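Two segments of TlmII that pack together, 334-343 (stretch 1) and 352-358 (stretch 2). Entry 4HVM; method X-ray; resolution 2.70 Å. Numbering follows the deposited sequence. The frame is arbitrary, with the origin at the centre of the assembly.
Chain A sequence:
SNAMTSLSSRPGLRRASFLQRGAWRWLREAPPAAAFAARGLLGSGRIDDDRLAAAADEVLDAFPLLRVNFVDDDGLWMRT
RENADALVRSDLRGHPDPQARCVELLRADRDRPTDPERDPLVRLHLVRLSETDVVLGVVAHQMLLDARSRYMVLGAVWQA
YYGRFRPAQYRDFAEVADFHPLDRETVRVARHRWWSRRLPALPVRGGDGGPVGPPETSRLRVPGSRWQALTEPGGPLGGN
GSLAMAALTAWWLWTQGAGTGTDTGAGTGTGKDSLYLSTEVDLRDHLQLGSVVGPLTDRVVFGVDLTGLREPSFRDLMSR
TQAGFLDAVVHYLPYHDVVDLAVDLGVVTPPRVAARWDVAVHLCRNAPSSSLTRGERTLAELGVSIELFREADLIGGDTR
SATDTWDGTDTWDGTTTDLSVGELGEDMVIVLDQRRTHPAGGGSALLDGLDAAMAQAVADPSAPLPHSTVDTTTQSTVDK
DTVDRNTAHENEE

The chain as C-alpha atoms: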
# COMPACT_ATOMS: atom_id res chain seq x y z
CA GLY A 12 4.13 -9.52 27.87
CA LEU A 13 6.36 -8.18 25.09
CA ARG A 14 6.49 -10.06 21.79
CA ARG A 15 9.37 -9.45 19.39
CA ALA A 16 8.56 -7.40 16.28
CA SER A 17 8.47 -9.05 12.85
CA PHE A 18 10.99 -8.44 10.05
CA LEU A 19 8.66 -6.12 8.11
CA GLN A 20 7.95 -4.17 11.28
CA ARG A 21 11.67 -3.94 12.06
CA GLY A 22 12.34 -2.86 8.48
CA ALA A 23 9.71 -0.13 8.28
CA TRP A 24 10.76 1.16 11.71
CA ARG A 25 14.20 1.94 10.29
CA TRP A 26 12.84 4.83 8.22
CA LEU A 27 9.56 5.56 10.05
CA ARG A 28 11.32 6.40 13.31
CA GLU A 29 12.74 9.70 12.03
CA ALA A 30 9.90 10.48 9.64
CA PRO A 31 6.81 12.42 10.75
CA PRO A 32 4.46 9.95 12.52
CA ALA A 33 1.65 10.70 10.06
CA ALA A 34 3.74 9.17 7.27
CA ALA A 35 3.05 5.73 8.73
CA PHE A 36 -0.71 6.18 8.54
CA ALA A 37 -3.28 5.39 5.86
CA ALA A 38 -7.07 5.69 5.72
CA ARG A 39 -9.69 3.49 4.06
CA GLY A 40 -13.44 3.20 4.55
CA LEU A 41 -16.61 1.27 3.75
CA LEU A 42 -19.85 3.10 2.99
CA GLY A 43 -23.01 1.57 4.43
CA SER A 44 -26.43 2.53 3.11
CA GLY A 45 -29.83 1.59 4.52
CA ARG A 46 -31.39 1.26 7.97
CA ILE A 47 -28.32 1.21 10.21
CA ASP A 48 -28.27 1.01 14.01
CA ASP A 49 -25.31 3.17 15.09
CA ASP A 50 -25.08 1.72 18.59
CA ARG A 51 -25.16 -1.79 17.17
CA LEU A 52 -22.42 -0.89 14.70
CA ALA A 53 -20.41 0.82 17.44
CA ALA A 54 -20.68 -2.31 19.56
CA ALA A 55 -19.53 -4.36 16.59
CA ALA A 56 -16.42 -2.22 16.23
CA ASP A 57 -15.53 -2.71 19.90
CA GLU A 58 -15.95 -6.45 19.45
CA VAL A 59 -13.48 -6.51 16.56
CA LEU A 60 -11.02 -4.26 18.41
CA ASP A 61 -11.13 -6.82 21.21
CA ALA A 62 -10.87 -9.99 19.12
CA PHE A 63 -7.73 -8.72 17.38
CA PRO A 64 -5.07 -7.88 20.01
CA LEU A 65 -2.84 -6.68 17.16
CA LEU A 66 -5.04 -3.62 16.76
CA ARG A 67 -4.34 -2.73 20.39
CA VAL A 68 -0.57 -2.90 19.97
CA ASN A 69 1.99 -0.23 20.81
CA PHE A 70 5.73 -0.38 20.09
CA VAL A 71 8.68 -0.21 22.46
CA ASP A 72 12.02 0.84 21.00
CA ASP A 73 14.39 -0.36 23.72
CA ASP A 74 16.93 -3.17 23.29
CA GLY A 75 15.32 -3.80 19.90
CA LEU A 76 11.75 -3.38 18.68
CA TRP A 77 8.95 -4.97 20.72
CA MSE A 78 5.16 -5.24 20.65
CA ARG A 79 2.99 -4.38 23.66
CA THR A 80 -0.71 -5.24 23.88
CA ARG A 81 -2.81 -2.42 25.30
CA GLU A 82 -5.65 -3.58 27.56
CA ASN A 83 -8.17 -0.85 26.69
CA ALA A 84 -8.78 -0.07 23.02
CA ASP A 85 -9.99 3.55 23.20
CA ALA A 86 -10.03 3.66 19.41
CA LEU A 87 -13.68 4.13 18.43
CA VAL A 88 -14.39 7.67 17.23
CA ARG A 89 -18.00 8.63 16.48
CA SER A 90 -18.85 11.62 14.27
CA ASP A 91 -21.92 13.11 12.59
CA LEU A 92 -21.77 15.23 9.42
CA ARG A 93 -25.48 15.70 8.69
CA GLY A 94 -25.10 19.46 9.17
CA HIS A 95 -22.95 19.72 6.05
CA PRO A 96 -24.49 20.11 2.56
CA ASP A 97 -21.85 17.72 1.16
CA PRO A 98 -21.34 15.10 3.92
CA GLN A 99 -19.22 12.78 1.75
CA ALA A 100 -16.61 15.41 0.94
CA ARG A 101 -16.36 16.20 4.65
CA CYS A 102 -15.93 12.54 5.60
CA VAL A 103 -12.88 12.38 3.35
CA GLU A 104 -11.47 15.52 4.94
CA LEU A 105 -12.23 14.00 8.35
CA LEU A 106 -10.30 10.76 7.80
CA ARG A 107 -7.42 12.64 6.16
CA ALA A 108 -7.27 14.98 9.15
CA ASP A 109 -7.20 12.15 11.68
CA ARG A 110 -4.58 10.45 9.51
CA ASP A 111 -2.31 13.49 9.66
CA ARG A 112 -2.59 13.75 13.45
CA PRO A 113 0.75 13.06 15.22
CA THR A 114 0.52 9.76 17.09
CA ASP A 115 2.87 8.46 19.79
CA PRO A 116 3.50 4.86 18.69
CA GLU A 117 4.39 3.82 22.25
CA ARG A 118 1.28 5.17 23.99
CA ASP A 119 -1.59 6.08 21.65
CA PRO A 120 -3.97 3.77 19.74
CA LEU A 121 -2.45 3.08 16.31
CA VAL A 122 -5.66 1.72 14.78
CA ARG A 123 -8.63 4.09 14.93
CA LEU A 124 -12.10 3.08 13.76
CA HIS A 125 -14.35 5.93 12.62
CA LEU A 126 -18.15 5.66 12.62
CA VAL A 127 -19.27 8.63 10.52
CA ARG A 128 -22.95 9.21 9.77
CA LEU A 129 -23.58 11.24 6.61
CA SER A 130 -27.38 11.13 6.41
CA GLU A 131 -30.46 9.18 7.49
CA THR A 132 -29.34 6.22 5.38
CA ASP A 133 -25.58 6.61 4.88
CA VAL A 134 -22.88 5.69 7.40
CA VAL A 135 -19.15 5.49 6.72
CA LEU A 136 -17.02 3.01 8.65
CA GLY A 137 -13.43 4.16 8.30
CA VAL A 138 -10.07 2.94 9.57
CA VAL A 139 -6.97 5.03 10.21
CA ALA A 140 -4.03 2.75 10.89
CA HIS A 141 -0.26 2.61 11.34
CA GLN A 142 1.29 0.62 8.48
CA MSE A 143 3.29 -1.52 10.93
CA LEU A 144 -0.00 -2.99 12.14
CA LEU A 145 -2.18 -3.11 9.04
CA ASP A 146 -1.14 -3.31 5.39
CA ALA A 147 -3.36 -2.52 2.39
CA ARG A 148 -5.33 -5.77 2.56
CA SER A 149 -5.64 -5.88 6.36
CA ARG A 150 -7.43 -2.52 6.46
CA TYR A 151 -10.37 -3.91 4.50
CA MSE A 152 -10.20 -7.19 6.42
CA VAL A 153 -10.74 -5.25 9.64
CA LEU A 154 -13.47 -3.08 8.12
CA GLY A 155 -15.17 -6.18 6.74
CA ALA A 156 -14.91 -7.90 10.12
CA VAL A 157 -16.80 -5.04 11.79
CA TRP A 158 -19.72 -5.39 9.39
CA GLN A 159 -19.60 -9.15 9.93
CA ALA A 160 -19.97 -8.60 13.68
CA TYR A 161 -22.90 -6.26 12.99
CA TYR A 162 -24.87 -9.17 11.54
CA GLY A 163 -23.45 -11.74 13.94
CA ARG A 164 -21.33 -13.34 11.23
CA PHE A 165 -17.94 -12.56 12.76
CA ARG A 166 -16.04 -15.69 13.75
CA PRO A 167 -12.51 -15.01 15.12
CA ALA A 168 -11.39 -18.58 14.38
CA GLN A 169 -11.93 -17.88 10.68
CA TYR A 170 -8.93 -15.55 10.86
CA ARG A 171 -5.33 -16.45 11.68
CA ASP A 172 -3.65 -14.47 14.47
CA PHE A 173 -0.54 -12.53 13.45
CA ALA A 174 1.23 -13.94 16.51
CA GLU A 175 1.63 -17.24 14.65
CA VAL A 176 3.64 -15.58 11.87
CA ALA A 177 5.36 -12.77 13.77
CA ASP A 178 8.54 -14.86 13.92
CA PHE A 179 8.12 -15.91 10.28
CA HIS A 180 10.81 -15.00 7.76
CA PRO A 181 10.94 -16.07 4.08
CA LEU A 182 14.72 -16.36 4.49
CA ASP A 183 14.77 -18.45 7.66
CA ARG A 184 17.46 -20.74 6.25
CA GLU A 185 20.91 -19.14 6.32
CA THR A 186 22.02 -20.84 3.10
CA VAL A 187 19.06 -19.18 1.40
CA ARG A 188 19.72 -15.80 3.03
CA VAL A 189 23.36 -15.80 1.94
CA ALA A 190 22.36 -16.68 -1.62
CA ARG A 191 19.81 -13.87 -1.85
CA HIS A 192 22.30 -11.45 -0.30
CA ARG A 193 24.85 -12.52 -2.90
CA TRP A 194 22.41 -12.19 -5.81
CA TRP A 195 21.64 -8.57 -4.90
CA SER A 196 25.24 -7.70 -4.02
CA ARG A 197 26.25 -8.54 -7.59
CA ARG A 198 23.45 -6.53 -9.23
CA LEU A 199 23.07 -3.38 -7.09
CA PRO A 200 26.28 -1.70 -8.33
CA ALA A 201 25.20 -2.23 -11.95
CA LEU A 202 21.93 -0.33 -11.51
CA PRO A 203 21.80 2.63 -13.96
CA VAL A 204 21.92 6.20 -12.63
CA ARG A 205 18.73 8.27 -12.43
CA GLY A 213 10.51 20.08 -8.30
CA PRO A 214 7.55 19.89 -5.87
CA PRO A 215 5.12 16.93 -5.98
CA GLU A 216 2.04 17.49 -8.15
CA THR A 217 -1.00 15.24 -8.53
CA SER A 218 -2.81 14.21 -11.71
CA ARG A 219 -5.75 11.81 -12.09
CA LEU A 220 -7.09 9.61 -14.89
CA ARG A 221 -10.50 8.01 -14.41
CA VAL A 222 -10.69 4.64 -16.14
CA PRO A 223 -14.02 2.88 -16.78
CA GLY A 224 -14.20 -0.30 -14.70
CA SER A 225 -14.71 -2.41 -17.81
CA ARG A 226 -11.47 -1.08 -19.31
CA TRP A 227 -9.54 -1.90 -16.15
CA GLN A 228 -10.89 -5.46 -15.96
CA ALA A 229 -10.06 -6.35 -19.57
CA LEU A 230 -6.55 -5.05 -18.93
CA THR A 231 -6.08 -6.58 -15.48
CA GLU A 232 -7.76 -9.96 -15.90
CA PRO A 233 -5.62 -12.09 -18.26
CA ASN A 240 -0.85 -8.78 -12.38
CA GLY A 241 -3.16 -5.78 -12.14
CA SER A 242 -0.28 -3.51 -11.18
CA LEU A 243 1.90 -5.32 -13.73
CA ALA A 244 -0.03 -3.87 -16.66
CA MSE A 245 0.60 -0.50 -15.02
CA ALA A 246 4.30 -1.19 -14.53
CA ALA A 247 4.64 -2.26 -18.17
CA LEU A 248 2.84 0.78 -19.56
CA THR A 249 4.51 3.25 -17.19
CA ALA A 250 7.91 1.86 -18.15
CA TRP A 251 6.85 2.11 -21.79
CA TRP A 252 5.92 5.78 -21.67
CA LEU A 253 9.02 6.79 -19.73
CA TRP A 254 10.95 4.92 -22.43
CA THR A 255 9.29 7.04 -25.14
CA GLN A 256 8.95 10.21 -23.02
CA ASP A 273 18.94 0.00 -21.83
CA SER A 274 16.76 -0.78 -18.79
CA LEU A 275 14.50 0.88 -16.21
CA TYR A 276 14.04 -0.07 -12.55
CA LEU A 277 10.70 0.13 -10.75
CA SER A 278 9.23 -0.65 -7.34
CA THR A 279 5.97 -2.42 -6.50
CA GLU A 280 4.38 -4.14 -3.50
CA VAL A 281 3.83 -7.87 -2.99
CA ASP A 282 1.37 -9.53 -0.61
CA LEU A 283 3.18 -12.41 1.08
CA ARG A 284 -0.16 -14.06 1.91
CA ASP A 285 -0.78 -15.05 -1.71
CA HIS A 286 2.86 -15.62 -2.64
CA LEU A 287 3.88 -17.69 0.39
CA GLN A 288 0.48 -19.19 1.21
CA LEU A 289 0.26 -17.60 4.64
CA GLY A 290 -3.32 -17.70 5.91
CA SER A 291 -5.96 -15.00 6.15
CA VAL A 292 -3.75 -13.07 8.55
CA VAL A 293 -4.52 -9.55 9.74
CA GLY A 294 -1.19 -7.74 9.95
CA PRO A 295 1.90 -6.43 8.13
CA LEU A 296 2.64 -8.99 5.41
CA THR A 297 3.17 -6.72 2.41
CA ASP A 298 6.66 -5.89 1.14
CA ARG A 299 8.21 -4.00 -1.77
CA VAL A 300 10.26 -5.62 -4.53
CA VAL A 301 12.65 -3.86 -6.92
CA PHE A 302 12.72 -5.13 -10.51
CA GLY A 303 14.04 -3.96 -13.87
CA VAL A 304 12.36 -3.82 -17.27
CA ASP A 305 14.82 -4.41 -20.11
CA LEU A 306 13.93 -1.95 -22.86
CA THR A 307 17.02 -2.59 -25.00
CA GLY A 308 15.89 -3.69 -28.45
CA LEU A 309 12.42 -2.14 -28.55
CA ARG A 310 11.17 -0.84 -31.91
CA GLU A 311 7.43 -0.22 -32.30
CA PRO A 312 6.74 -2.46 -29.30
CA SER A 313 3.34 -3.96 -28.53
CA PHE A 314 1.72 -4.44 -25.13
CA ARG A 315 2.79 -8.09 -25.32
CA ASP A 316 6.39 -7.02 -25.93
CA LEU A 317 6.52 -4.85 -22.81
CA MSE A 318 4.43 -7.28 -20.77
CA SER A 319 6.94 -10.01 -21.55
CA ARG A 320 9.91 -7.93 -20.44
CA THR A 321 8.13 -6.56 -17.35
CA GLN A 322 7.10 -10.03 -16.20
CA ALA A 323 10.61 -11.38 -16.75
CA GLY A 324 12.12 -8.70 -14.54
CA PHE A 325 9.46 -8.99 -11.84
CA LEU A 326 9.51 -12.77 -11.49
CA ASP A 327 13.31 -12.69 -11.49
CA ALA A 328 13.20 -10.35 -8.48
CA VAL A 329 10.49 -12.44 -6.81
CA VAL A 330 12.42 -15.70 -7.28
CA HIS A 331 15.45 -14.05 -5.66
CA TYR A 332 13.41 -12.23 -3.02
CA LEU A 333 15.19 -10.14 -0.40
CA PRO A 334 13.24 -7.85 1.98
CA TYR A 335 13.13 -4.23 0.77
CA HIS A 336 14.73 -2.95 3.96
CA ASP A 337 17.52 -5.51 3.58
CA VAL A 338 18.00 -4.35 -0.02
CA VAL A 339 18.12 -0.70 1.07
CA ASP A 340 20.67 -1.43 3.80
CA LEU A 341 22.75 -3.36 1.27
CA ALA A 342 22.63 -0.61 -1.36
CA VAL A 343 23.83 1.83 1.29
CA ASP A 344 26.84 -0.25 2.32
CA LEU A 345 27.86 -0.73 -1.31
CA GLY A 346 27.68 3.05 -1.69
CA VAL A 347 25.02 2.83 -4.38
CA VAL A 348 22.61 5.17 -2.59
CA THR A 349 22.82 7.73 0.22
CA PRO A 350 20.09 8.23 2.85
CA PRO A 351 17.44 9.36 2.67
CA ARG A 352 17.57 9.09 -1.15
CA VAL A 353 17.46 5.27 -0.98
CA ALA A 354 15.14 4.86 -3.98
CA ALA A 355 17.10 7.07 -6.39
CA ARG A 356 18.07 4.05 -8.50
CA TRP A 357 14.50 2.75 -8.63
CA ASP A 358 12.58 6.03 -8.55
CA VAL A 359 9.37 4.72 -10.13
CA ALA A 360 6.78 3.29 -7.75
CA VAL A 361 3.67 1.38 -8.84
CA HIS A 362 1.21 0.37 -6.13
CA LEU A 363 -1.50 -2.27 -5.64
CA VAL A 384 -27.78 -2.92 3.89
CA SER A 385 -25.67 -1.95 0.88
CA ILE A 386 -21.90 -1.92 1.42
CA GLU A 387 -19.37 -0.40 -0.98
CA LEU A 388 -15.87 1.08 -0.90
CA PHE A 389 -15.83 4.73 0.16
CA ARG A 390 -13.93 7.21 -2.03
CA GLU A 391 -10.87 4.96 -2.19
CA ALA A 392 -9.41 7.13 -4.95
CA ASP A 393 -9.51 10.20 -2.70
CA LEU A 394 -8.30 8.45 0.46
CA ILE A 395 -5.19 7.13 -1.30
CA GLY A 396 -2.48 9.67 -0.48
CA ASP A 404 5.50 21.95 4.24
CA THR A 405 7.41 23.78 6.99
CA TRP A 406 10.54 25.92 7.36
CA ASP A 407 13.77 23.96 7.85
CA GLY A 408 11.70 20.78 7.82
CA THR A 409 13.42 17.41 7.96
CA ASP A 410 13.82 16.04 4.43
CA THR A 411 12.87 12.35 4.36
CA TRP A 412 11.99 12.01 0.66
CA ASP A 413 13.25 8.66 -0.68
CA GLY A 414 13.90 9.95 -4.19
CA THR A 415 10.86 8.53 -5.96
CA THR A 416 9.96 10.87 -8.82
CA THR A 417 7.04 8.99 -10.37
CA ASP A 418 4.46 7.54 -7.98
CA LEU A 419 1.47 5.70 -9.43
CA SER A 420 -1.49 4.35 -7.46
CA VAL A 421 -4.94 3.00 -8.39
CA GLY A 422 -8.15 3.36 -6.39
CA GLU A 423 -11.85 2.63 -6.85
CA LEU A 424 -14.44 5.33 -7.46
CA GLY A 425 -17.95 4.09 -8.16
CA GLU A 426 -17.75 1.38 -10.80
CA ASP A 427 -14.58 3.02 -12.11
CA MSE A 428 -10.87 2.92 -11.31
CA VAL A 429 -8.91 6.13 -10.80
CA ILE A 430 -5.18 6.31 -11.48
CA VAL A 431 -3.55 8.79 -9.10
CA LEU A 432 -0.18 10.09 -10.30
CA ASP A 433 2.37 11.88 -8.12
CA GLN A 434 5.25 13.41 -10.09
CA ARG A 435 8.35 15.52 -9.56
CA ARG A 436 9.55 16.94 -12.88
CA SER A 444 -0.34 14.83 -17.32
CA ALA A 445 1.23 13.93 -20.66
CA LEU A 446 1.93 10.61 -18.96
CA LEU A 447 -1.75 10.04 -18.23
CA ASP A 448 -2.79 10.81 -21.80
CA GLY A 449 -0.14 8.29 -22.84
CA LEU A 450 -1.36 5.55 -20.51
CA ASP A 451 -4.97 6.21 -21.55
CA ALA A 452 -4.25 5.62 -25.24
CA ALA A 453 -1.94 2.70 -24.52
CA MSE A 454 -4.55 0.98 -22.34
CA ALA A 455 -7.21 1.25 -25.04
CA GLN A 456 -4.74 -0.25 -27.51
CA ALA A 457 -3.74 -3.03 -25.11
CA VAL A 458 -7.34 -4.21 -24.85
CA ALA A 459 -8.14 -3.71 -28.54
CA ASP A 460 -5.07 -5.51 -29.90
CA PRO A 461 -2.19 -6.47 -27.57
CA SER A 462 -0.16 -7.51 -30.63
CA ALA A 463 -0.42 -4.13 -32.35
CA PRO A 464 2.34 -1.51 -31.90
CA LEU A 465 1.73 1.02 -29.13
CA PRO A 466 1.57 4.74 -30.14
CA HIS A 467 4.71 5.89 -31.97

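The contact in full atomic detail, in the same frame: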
# COMPACT_ATOMS: atom_id res chain seq x y z
N PRO A 334 14.05 -8.91 1.39
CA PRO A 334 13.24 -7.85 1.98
C PRO A 334 13.74 -6.45 1.60
O PRO A 334 14.95 -6.20 1.61
CB PRO A 334 13.40 -8.09 3.48
CG PRO A 334 13.63 -9.56 3.59
CD PRO A 334 14.45 -9.92 2.38
N TYR A 335 12.80 -5.56 1.27
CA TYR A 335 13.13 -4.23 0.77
C TYR A 335 14.07 -3.46 1.69
O TYR A 335 14.95 -2.75 1.22
CB TYR A 335 11.86 -3.42 0.52
CG TYR A 335 12.10 -2.07 -0.11
CD1 TYR A 335 12.29 -1.96 -1.48
CD2 TYR A 335 12.13 -0.92 0.66
CE1 TYR A 335 12.51 -0.73 -2.06
CE2 TYR A 335 12.35 0.32 0.08
CZ TYR A 335 12.54 0.41 -1.28
OH TYR A 335 12.76 1.63 -1.86
N HIS A 336 13.87 -3.61 2.99
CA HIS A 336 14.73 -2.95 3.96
C HIS A 336 16.14 -3.53 3.94
O HIS A 336 17.12 -2.82 4.13
CB HIS A 336 14.14 -3.01 5.37
CG HIS A 336 13.98 -4.40 5.90
ND1 HIS A 336 14.99 -5.04 6.59
CD2 HIS A 336 12.94 -5.26 5.86
CE1 HIS A 336 14.57 -6.25 6.94
NE2 HIS A 336 13.33 -6.41 6.51
N ASP A 337 16.23 -4.84 3.68
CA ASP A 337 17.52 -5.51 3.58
C ASP A 337 18.23 -5.10 2.29
O ASP A 337 19.46 -5.03 2.25
CB ASP A 337 17.36 -7.02 3.64
CG ASP A 337 17.09 -7.52 5.05
OD1 ASP A 337 17.73 -7.01 5.99
OD2 ASP A 337 16.25 -8.43 5.21
N VAL A 338 17.45 -4.84 1.24
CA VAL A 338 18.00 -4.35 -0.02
C VAL A 338 18.53 -2.93 0.15
O VAL A 338 19.62 -2.61 -0.32
CB VAL A 338 16.95 -4.40 -1.15
CG1 VAL A 338 17.44 -3.64 -2.37
CG2 VAL A 338 16.63 -5.84 -1.51
N VAL A 339 17.74 -2.09 0.81
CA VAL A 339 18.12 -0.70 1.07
C VAL A 339 19.40 -0.61 1.88
O VAL A 339 20.32 0.14 1.52
CB VAL A 339 16.99 0.06 1.79
CG1 VAL A 339 17.52 1.34 2.41
CG2 VAL A 339 15.84 0.35 0.83
N ASP A 340 19.47 -1.37 2.97
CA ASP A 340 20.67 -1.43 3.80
C ASP A 340 21.87 -1.85 2.97
O ASP A 340 22.96 -1.29 3.11
CB ASP A 340 20.47 -2.42 4.95
CG ASP A 340 19.43 -1.95 5.96
OD1 ASP A 340 19.21 -0.72 6.06
OD2 ASP A 340 18.83 -2.80 6.65
N LEU A 341 21.67 -2.83 2.10
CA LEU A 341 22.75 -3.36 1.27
C LEU A 341 23.23 -2.32 0.26
O LEU A 341 24.44 -2.13 0.08
CB LEU A 341 22.30 -4.62 0.54
CG LEU A 341 23.34 -5.31 -0.34
CD1 LEU A 341 24.60 -5.62 0.45
CD2 LEU A 341 22.75 -6.57 -0.95
N ALA A 342 22.29 -1.64 -0.38
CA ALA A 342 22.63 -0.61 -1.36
C ALA A 342 23.38 0.55 -0.73
O ALA A 342 24.16 1.24 -1.39
CB ALA A 342 21.38 -0.11 -2.06
N VAL A 343 23.15 0.77 0.56
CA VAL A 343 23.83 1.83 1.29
C VAL A 343 25.28 1.46 1.57
O VAL A 343 26.18 2.28 1.37
CB VAL A 343 23.11 2.15 2.62
CG1 VAL A 343 24.01 2.96 3.54
CG2 VAL A 343 21.81 2.90 2.35
N ARG A 352 17.86 9.38 0.26
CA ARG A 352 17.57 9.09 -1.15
C ARG A 352 17.86 7.63 -1.50
O ARG A 352 18.68 7.34 -2.37
CB ARG A 352 18.40 9.99 -2.06
CG ARG A 352 18.25 11.48 -1.79
CD ARG A 352 16.97 12.03 -2.38
NE ARG A 352 16.91 13.48 -2.27
CZ ARG A 352 16.42 14.13 -1.22
NH1 ARG A 352 15.93 13.45 -0.18
NH2 ARG A 352 16.41 15.45 -1.20
N VAL A 353 17.18 6.70 -0.82
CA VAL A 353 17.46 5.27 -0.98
C VAL A 353 16.81 4.66 -2.22
O VAL A 353 17.16 3.55 -2.62
CB VAL A 353 17.02 4.47 0.27
CG1 VAL A 353 17.83 4.89 1.48
CG2 VAL A 353 15.53 4.65 0.52
N ALA A 354 15.87 5.38 -2.82
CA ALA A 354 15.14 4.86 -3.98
C ALA A 354 15.53 5.57 -5.27
O ALA A 354 14.83 5.47 -6.27
CB ALA A 354 13.64 4.97 -3.75
N ALA A 355 16.65 6.29 -5.24
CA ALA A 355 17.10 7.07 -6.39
C ALA A 355 17.36 6.21 -7.63
O ALA A 355 17.21 6.68 -8.76
CB ALA A 355 18.35 7.86 -6.04
N ARG A 356 17.73 4.95 -7.40
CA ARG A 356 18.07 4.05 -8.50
C ARG A 356 16.88 3.20 -8.93
O ARG A 356 16.97 2.42 -9.88
CB ARG A 356 19.25 3.15 -8.11
CG ARG A 356 20.48 3.92 -7.65
CD ARG A 356 21.18 4.63 -8.79
NE ARG A 356 22.25 3.81 -9.36
CZ ARG A 356 23.52 3.83 -8.96
NH1 ARG A 356 23.90 4.65 -7.99
NH2 ARG A 356 24.40 3.04 -9.54
N TRP A 357 15.77 3.35 -8.22
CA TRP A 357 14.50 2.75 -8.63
C TRP A 357 13.36 3.72 -8.32
O TRP A 357 12.42 3.39 -7.59
CB TRP A 357 14.27 1.38 -7.97
CG TRP A 357 14.49 1.33 -6.48
CD1 TRP A 357 13.62 1.73 -5.50
CD2 TRP A 357 15.65 0.83 -5.80
NE1 TRP A 357 14.17 1.52 -4.26
CE2 TRP A 357 15.42 0.97 -4.42
CE3 TRP A 357 16.86 0.29 -6.23
CZ2 TRP A 357 16.35 0.58 -3.46
CZ3 TRP A 357 17.79 -0.10 -5.28
CH2 TRP A 357 17.53 0.05 -3.91
N ASP A 358 13.44 4.91 -8.92
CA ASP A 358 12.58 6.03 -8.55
C ASP A 358 11.19 6.03 -9.20
O ASP A 358 10.54 7.07 -9.30
CB ASP A 358 13.28 7.36 -8.86
CG ASP A 358 13.63 7.51 -10.32
OD1 ASP A 358 13.59 6.48 -11.04
OD2 ASP A 358 13.94 8.64 -10.76

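What does each backbone bring to the contact? Stretch 1 is helical from Tyr-335 onward, with Pro-334 at the N-cap position. The carbonyl of Pro-334 starts the helical ladder by accepting a hydrogen bond from Val-338 (N to O, 2.9 Å), and Val-339 N follows by bonding to Tyr-335 O, also at 2.9 Å. Stretch 2 has no regular helix or strand; it opens with a type I beta turn from Arg-352 to Ala-355, and a hydrogen bond from Trp-357 N to Ala-354 O (3.0 Å) ties the residue that carries the indole back to the turn. The two backbones come nearest at Val-339 and Val-353, whose CA atoms lie 6.3 Å apart. No backbone hydrogen bond crosses between the stretches, so side chains make the junction.

Where is the polar link? It joins Tyr-335 to Trp-357. The indole nitrogen can only donate, so the direction is fixed: Trp-357 NE1 gives its hydrogen to Tyr-335 OH across 2.8 Å, and the N-H...O angle of 163° is close to straight. Although the CA-to-CB bond of Tyr-335 points sideways, its t rotamer (chi1 -175°) lets the end of the side chain come nearer to stretch 2. The bond gives the buried indole N-H a partner, sparing it the cost of being left unsatisfied. Beside it, the tyrosine and the five-membered ring of the tryptophan lie obliquely, their planes at 73° and their centroids 5.6 Å apart, and Tyr-335 CE1 comes within 4.1 Å of Trp-357 CE2.

How does the helix accommodate the rest of the indole? Trp-357 points toward the helix and has more area covered by the opposite stretch than any other residue here. Val-338 CG1 approaches Trp-357 CH2 at 4.0 Å, while Ala-342 CB lies 4.3 Å from that same CH2. Val-338 and Ala-342 are four residues apart, about one helical turn, which brings both to the side facing the indole. Val-339 CG2 adds a contact at the ring edge, 4.3 Å from Trp-357 CZ2. These are apolar contacts, so one side chain combines a directional N-H bond with van der Waals packing around its hydrocarbon part.

What holds the turn against the helix? Val-353 points toward stretch 1, and its CG1 meets Val-339 CG1 at 3.7 Å, a close methyl-to-methyl contact where the backbones are nearest. Val-339 therefore touches both the turn and the tryptophan. Ala-354 adds a smaller contact, its CB 3.9 Å from Tyr-335 OH.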